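Local coordinates for protein giardin subunit alpha-1 (Giardia intestinalis, PDB 4EVF) that is a calcium-regulated annexin that binds phosphatidylserine and takes part in attachment of the parasite to the intestinal mucosa, at residues Q22-A27 and R289-V294; S31-E36 and V256-G261; V149-S154 and G179-A184. All blocks are in the same frame, centred on the assembly; numbering follows the deposited sequence.

Contact 1. Residues Q22-A27 and R289-V294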
# COMPACT_ATOMS: atom_id res chain seq x y z
N GLN A 22 -4.14 -19.43 12.27
CA GLN A 22 -5.29 -19.05 13.09
C GLN A 22 -5.23 -17.57 13.51
O GLN A 22 -6.26 -16.89 13.54
CB GLN A 22 -5.42 -19.96 14.31
CG GLN A 22 -6.61 -19.62 15.20
CD GLN A 22 -7.95 -19.67 14.48
OE1 GLN A 22 -8.03 -20.13 13.34
NE2 GLN A 22 -9.00 -19.20 15.14
N ILE A 23 -4.04 -17.08 13.83
CA ILE A 23 -3.90 -15.66 14.14
C ILE A 23 -4.20 -14.84 12.89
O ILE A 23 -4.91 -13.84 12.94
CB ILE A 23 -2.50 -15.33 14.68
CG1 ILE A 23 -2.25 -16.07 15.99
CG2 ILE A 23 -2.31 -13.81 14.81
CD1 ILE A 23 -0.80 -16.10 16.40
N ALA A 24 -3.66 -15.28 11.75
CA ALA A 24 -3.93 -14.64 10.48
C ALA A 24 -5.42 -14.67 10.17
O ALA A 24 -5.98 -13.68 9.70
CB ALA A 24 -3.12 -15.31 9.34
N PHE A 25 -6.08 -15.79 10.47
CA PHE A 25 -7.49 -15.90 10.14
C PHE A 25 -8.34 -14.92 10.95
O PHE A 25 -9.25 -14.28 10.41
CB PHE A 25 -8.02 -17.32 10.34
CG PHE A 25 -9.50 -17.43 10.11
CD1 PHE A 25 -10.02 -17.31 8.84
CD2 PHE A 25 -10.38 -17.60 11.17
CE1 PHE A 25 -11.39 -17.39 8.62
CE2 PHE A 25 -11.74 -17.68 10.96
CZ PHE A 25 -12.25 -17.57 9.68
N ILE A 26 -8.05 -14.83 12.24
CA ILE A 26 -8.75 -13.89 13.11
C ILE A 26 -8.49 -12.47 12.66
O ILE A 26 -9.40 -11.65 12.58
CB ILE A 26 -8.34 -14.05 14.59
CG1 ILE A 26 -8.77 -15.42 15.11
CG2 ILE A 26 -8.97 -12.95 15.42
CD1 ILE A 26 -8.01 -15.87 16.34
N ALA A 27 -7.23 -12.16 12.35
CA ALA A 27 -6.91 -10.82 11.90
C ALA A 27 -7.67 -10.49 10.62
O ALA A 27 -8.09 -9.35 10.43
CB ALA A 27 -5.41 -10.67 11.69
N ARG A 289 -2.63 -15.99 1.92
CA ARG A 289 -3.90 -16.40 1.35
C ARG A 289 -5.06 -16.22 2.35
O ARG A 289 -6.12 -15.89 1.97
CB ARG A 289 -3.89 -17.82 0.79
CG ARG A 289 -3.11 -18.03 -0.50
CD ARG A 289 -3.11 -19.48 -0.93
NE ARG A 289 -4.28 -19.74 -1.73
CZ ARG A 289 -4.53 -20.84 -2.40
NH1 ARG A 289 -3.68 -21.82 -2.41
NH2 ARG A 289 -5.63 -20.94 -3.08
N THR A 290 -4.83 -16.45 3.62
CA THR A 290 -5.85 -16.21 4.63
C THR A 290 -6.21 -14.71 4.68
O THR A 290 -7.39 -14.33 4.58
CB THR A 290 -5.38 -16.66 6.02
OG1 THR A 290 -5.02 -18.05 5.98
CG2 THR A 290 -6.49 -16.47 7.05
N LEU A 291 -5.19 -13.87 4.82
CA LEU A 291 -5.40 -12.43 4.96
C LEU A 291 -6.05 -11.80 3.74
O LEU A 291 -6.83 -10.86 3.89
CB LEU A 291 -4.09 -11.72 5.32
CG LEU A 291 -3.46 -12.11 6.67
CD1 LEU A 291 -2.00 -11.69 6.75
CD2 LEU A 291 -4.27 -11.53 7.84
N TRP A 292 -5.73 -12.31 2.55
CA TRP A 292 -6.25 -11.74 1.31
C TRP A 292 -7.55 -12.41 0.86
O TRP A 292 -8.15 -12.02 -0.14
CB TRP A 292 -5.19 -11.74 0.20
CG TRP A 292 -4.15 -10.71 0.43
CD1 TRP A 292 -2.90 -10.91 0.95
CD2 TRP A 292 -4.27 -9.31 0.20
NE1 TRP A 292 -2.23 -9.71 1.03
CE2 TRP A 292 -3.05 -8.71 0.57
CE3 TRP A 292 -5.30 -8.49 -0.32
CZ2 TRP A 292 -2.83 -7.34 0.46
CZ3 TRP A 292 -5.07 -7.13 -0.43
CH2 TRP A 292 -3.85 -6.57 -0.04
N ARG A 293 -7.98 -13.39 1.63
CA ARG A 293 -9.24 -14.10 1.40
C ARG A 293 -9.26 -14.82 0.06
O ARG A 293 -10.23 -14.74 -0.69
CB ARG A 293 -10.44 -13.17 1.55
CG ARG A 293 -10.70 -12.76 2.99
CD ARG A 293 -12.00 -11.98 3.14
NE ARG A 293 -12.08 -11.35 4.45
CZ ARG A 293 -12.98 -10.43 4.78
NH1 ARG A 293 -13.89 -10.03 3.90
NH2 ARG A 293 -12.97 -9.90 6.00
N VAL A 294 -8.20 -15.54 -0.22
CA VAL A 294 -8.16 -16.36 -1.39
C VAL A 294 -7.59 -17.75 -1.06
O VAL A 294 -6.66 -18.19 -1.69
CB VAL A 294 -7.42 -15.68 -2.56
CG1 VAL A 294 -8.12 -14.41 -2.91
CG2 VAL A 294 -6.03 -15.36 -2.24
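Thr290 OG1, whose methyl partner CG2 presses on Phe25, is gripped twice: it donates to the carbonyl of Pro286 one turn back in its own helix and meets Lys295 NZ in a weak bond. OG1 lies beside the backbone N, anti to the carbonyl carbon (chi1 -57°), within reach of Pro286 O, while CG2, anti to the backbone N, presses on helix 20-28. There CG2 lies 3.3 Å from Phe25 CA, a tight fit against the backbone itself. Phe25 CB is next, at 3.7 Å from Thr290 CG2. The Phe25 ring meets that methyl with its edge, near the ring plane, the two side chains crossing at about a right angle. Leu291 fills the neighbouring place: its CD2 sits 3.3 Å from Ala24 O. Its CG faces Ala24 CB at 4.2 Å, and CD2 also reaches Ala27 CB at 4.1 Å. Ala24, with only CB to present, lets its CA lie 6.1 Å from Leu291 CA. Leu66 and Leu70 of helix 62-70 cover Leu291 as well. Beyond the touching turn, helix 284-292 closes in a Schellman motif at Arg293, where Arg289 NE holds Val294 O in the guanidinium plane at 2.8 Å. Arg293 NH2 then crosses to Ser28 O near the end of helix 20-28. Such close helix packing joins the predicted first and fourth repeats, as expected of the annexin fold.

Contact 2. Residues S31-E36 and V256-G261; sequences SAESRE and VDKCLG
Asp257 OD2 takes the backbone N-H of Ala32, the first residue of helix 32-46, although the aspartate comes from a loop more than 200 residues further along the chain. It ties the loop after helix 245-255, in the predicted fourth annexin repeat, to the start of helix 32-46 in the predicted first. The bond is 3.0 Å from Ala32 N to OD2 and nearly straight, at 173°, yet the donor stands well above the carboxylate plane, 61° out of it. Asp257 CG lies between its own backbone N and carbonyl carbon (chi1 76°), which turns the carboxylate to the helix start. OD2 also rests 3.6 Å from CB of Ser31, the N-cap residue. Glu33, one residue past Ala32 and bent at chi2, brings OE1 to 3.8 Å from Asp257 OD2, a meeting of like charges. Lys258 NZ answers both acids by long salt bridges, 3.9 Å to Glu33 OE2 and 3.8 Å to Asp257 OD2. The second oxygen, OD1, is linked through a water to Arg35: the water accepts from NH2 at 2.9 Å and donates weakly to OD1. Arg35 NE is anchored on Leu70 O, and Ala32 CA lies over one face of the guanidinium, toward its rim. The amide at the helix start, Lys258 and the nearby Arg35 would together offset the Glu33 charge, probably keeping Asp257 ionised.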
# COMPACT_ATOMS: atom_id res chain seq x y z
N SER A 31 -11.44 -5.31 10.39
CA SER A 31 -10.79 -4.13 9.83
C SER A 31 -9.70 -3.63 10.76
O SER A 31 -9.59 -4.09 11.90
CB SER A 31 -11.80 -3.00 9.69
OG SER A 31 -12.14 -2.52 10.98
N ALA A 32 -8.91 -2.67 10.29
CA ALA A 32 -7.81 -2.14 11.09
C ALA A 32 -8.36 -1.51 12.38
O ALA A 32 -7.83 -1.75 13.46
CB ALA A 32 -7.02 -1.13 10.29
N GLU A 33 -9.42 -0.72 12.24
CA GLU A 33 -10.09 -0.09 13.38
C GLU A 33 -10.61 -1.13 14.36
O GLU A 33 -10.48 -0.96 15.58
CB GLU A 33 -11.25 0.80 12.89
CG GLU A 33 -10.82 2.03 12.08
CD GLU A 33 -10.54 1.75 10.60
OE1 GLU A 33 -10.60 0.58 10.15
OE2 GLU A 33 -10.27 2.73 9.87
N SER A 34 -11.22 -2.19 13.84
CA SER A 34 -11.74 -3.26 14.69
C SER A 34 -10.61 -3.99 15.41
O SER A 34 -10.70 -4.30 16.59
CB SER A 34 -12.57 -4.27 13.89
OG SER A 34 -13.80 -3.73 13.43
N ARG A 35 -9.52 -4.27 14.69
CA ARG A 35 -8.37 -4.88 15.35
C ARG A 35 -7.76 -4.00 16.44
O ARG A 35 -7.19 -4.52 17.41
CB ARG A 35 -7.33 -5.31 14.32
CG ARG A 35 -7.82 -6.46 13.46
CD ARG A 35 -6.70 -6.97 12.55
NE ARG A 35 -5.93 -5.86 12.01
CZ ARG A 35 -6.00 -5.45 10.76
NH1 ARG A 35 -6.80 -6.08 9.91
NH2 ARG A 35 -5.26 -4.44 10.35
N GLU A 36 -7.88 -2.68 16.31
CA GLU A 36 -7.47 -1.77 17.40
C GLU A 36 -8.30 -1.98 18.67
O GLU A 36 -7.77 -2.01 19.78
CB GLU A 36 -7.54 -0.31 16.96
CG GLU A 36 -6.63 0.05 15.78
CD GLU A 36 -6.67 1.54 15.45
OE1 GLU A 36 -7.75 2.15 15.56
OE2 GLU A 36 -5.60 2.09 15.11
N VAL A 256 -4.42 -4.37 4.15
CA VAL A 256 -5.20 -5.51 3.67
C VAL A 256 -6.70 -5.25 3.77
O VAL A 256 -7.44 -5.52 2.82
CB VAL A 256 -4.80 -6.86 4.33
CG1 VAL A 256 -5.22 -6.92 5.79
CG2 VAL A 256 -5.42 -8.03 3.57
N ASP A 257 -7.15 -4.69 4.89
CA ASP A 257 -8.58 -4.45 5.09
C ASP A 257 -9.19 -3.50 4.05
O ASP A 257 -10.36 -3.65 3.68
CB ASP A 257 -8.87 -3.94 6.52
CG ASP A 257 -8.50 -2.47 6.73
OD1 ASP A 257 -7.49 -2.01 6.14
OD2 ASP A 257 -9.22 -1.77 7.49
N LYS A 258 -8.41 -2.53 3.57
CA LYS A 258 -8.93 -1.52 2.64
C LYS A 258 -8.85 -1.97 1.18
O LYS A 258 -9.44 -1.33 0.30
CB LYS A 258 -8.17 -0.19 2.80
CG LYS A 258 -8.07 0.36 4.22
CD LYS A 258 -7.61 1.82 4.20
CE LYS A 258 -7.47 2.40 5.62
NZ LYS A 258 -8.41 1.81 6.60
N CYS A 259 -8.13 -3.05 0.91
CA CYS A 259 -7.84 -3.44 -0.47
C CYS A 259 -8.36 -4.82 -0.82
O CYS A 259 -7.89 -5.44 -1.77
CB CYS A 259 -6.32 -3.45 -0.71
SG CYS A 259 -5.48 -1.85 -0.52
N LEU A 260 -9.33 -5.32 -0.06
CA LEU A 260 -9.74 -6.71 -0.26
C LEU A 260 -10.33 -7.01 -1.64
O LEU A 260 -10.48 -8.17 -2.01
CB LEU A 260 -10.65 -7.19 0.88
CG LEU A 260 -9.91 -7.46 2.19
CD1 LEU A 260 -10.89 -7.70 3.33
CD2 LEU A 260 -8.93 -8.64 2.06
N GLY A 261 -10.65 -5.97 -2.40
CA GLY A 261 -11.10 -6.13 -3.78
C GLY A 261 -9.96 -6.49 -4.72
O GLY A 261 -10.14 -6.70 -5.92
O HOH W 1 -5.02 -3.56 7.61

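Contact 3. Residues V149-S154 and G179-A184; sequences VSRPGS and GTVPSA
Thr180 OG1 stands between its own backbone N and carbonyl carbon (chi1 65°), and Arg151, bent at chi3 (67°), comes to meet it with the edge of its guanidinium. NH1 stops 4.1 Å from OG1, and one water joins them. That water donates to Thr180 OG1 at 2.8 Å and to Val149 O at 2.7 Å, while Arg151 NH1 gives it a weak bond. Thr180 OG1 thus has two partners, Asp176 O of its own helix as acceptor and the water as donor. Next to the water the backbones join directly: Val149 N donates to Thr180 O at 2.7 Å. The two carbonyl oxygens, Val149 O and Thr180 O, are both acceptors 3.4 Å apart, and the water's proton helps to satisfy the first. In this way, in the predicted third annexin repeat, the loop between helices 135-145 and 155-167 is fastened to the turn between helices 171-180 and 183-196. Pro182, at the N-cap position of the latter helix, sets CG and CD of its ring against the Val149 carbonyl, CD being 3.4 Å from Val149 O. Val181 CG2 packs on the aliphatic part of Arg151, 3.7 Å from CD, the two side chains crossing at about a right angle. Arg151 NE forms a salt bridge with Glu158 at the start of helix 155-167, while Glu185 of helix 183-196 holds both Ser150 OG and Arg151 N.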
# COMPACT_ATOMS: atom_id res chain seq x y z
N VAL A 149 -7.18 18.83 -6.62
CA VAL A 149 -7.87 20.01 -7.13
C VAL A 149 -8.68 19.62 -8.35
O VAL A 149 -8.14 19.09 -9.32
CB VAL A 149 -6.87 21.11 -7.53
CG1 VAL A 149 -7.56 22.22 -8.32
CG2 VAL A 149 -6.15 21.67 -6.31
N SER A 150 -9.98 19.89 -8.30
CA SER A 150 -10.84 19.56 -9.42
C SER A 150 -10.30 20.15 -10.71
O SER A 150 -9.75 21.25 -10.72
CB SER A 150 -12.26 20.06 -9.17
OG SER A 150 -13.07 19.81 -10.30
N ARG A 151 -10.44 19.41 -11.79
CA ARG A 151 -9.93 19.87 -13.08
C ARG A 151 -10.96 20.65 -13.90
O ARG A 151 -12.15 20.33 -13.89
CB ARG A 151 -9.31 18.71 -13.85
CG ARG A 151 -8.10 18.18 -13.09
CD ARG A 151 -7.12 17.47 -13.94
NE ARG A 151 -6.43 18.32 -14.90
CZ ARG A 151 -5.31 19.01 -14.66
NH1 ARG A 151 -4.77 19.03 -13.45
NH2 ARG A 151 -4.76 19.72 -15.63
N PRO A 152 -10.49 21.69 -14.61
CA PRO A 152 -11.31 22.66 -15.34
C PRO A 152 -12.32 22.03 -16.31
O PRO A 152 -13.51 22.34 -16.23
CB PRO A 152 -10.27 23.48 -16.12
CG PRO A 152 -9.03 22.63 -16.15
CD PRO A 152 -9.05 21.91 -14.83
N GLY A 153 -11.85 21.16 -17.19
CA GLY A 153 -12.70 20.68 -18.27
C GLY A 153 -13.47 19.40 -18.02
O GLY A 153 -13.50 18.86 -16.91
N SER A 154 -14.11 18.91 -19.09
CA SER A 154 -14.77 17.61 -19.09
C SER A 154 -13.72 16.52 -19.21
O SER A 154 -12.56 16.81 -19.49
CB SER A 154 -15.67 17.53 -20.31
OG SER A 154 -14.87 17.57 -21.48
N GLY A 179 -0.25 14.41 -9.74
CA GLY A 179 -0.14 14.80 -8.35
C GLY A 179 -1.34 15.51 -7.73
O GLY A 179 -1.43 15.59 -6.50
N THR A 180 -2.26 16.02 -8.56
CA THR A 180 -3.38 16.81 -8.03
C THR A 180 -4.78 16.43 -8.53
O THR A 180 -5.79 16.95 -8.03
CB THR A 180 -3.19 18.34 -8.30
OG1 THR A 180 -3.20 18.60 -9.70
CG2 THR A 180 -1.88 18.86 -7.69
N VAL A 181 -4.86 15.56 -9.53
CA VAL A 181 -6.17 15.17 -10.04
C VAL A 181 -6.89 14.31 -9.01
O VAL A 181 -6.29 13.42 -8.40
CB VAL A 181 -6.08 14.41 -11.39
CG1 VAL A 181 -5.49 13.03 -11.19
CG2 VAL A 181 -7.45 14.31 -12.03
N PRO A 182 -8.19 14.59 -8.78
CA PRO A 182 -8.95 13.75 -7.86
C PRO A 182 -9.20 12.39 -8.49
O PRO A 182 -9.37 12.32 -9.70
CB PRO A 182 -10.27 14.52 -7.68
CG PRO A 182 -9.93 15.95 -8.06
CD PRO A 182 -8.92 15.80 -9.17
N SER A 183 -9.20 11.33 -7.69
CA SER A 183 -9.41 9.99 -8.22
C SER A 183 -10.74 9.88 -8.95
O SER A 183 -10.83 9.26 -10.01
CB SER A 183 -9.38 8.95 -7.09
OG SER A 183 -8.10 8.92 -6.48
N ALA A 184 -11.78 10.49 -8.38
CA ALA A 184 -13.11 10.38 -8.96
C ALA A 184 -13.13 10.89 -10.40
O ALA A 184 -13.90 10.40 -11.21
CB ALA A 184 -14.14 11.11 -8.10
O HOH W 2 -5.79 19.06 -10.62

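Overall arrangement
Contacts 1 and 2 are neighbours, their centres 11 Å apart, and both join the predicted first repeat to the fourth, across most of the chain. Helices 20-28 and 32-46 follow each other; Leu291 O packs on Val256 CG2 and Ala27 O on Arg35 CD, so the two contacts adjoin on both sides. Contact 2 is nested inside the loop closed by contact 1, and contact 3 inside both. Contact 3 lies near the surface, its centre 37 Å from that of contact 1 and 28 Å from that of contact 2; with contact 1 it flanks the chain's centre from opposite sides. Long-range closure of the annexin fold thus sits apart from the local fastening of residues 149-154.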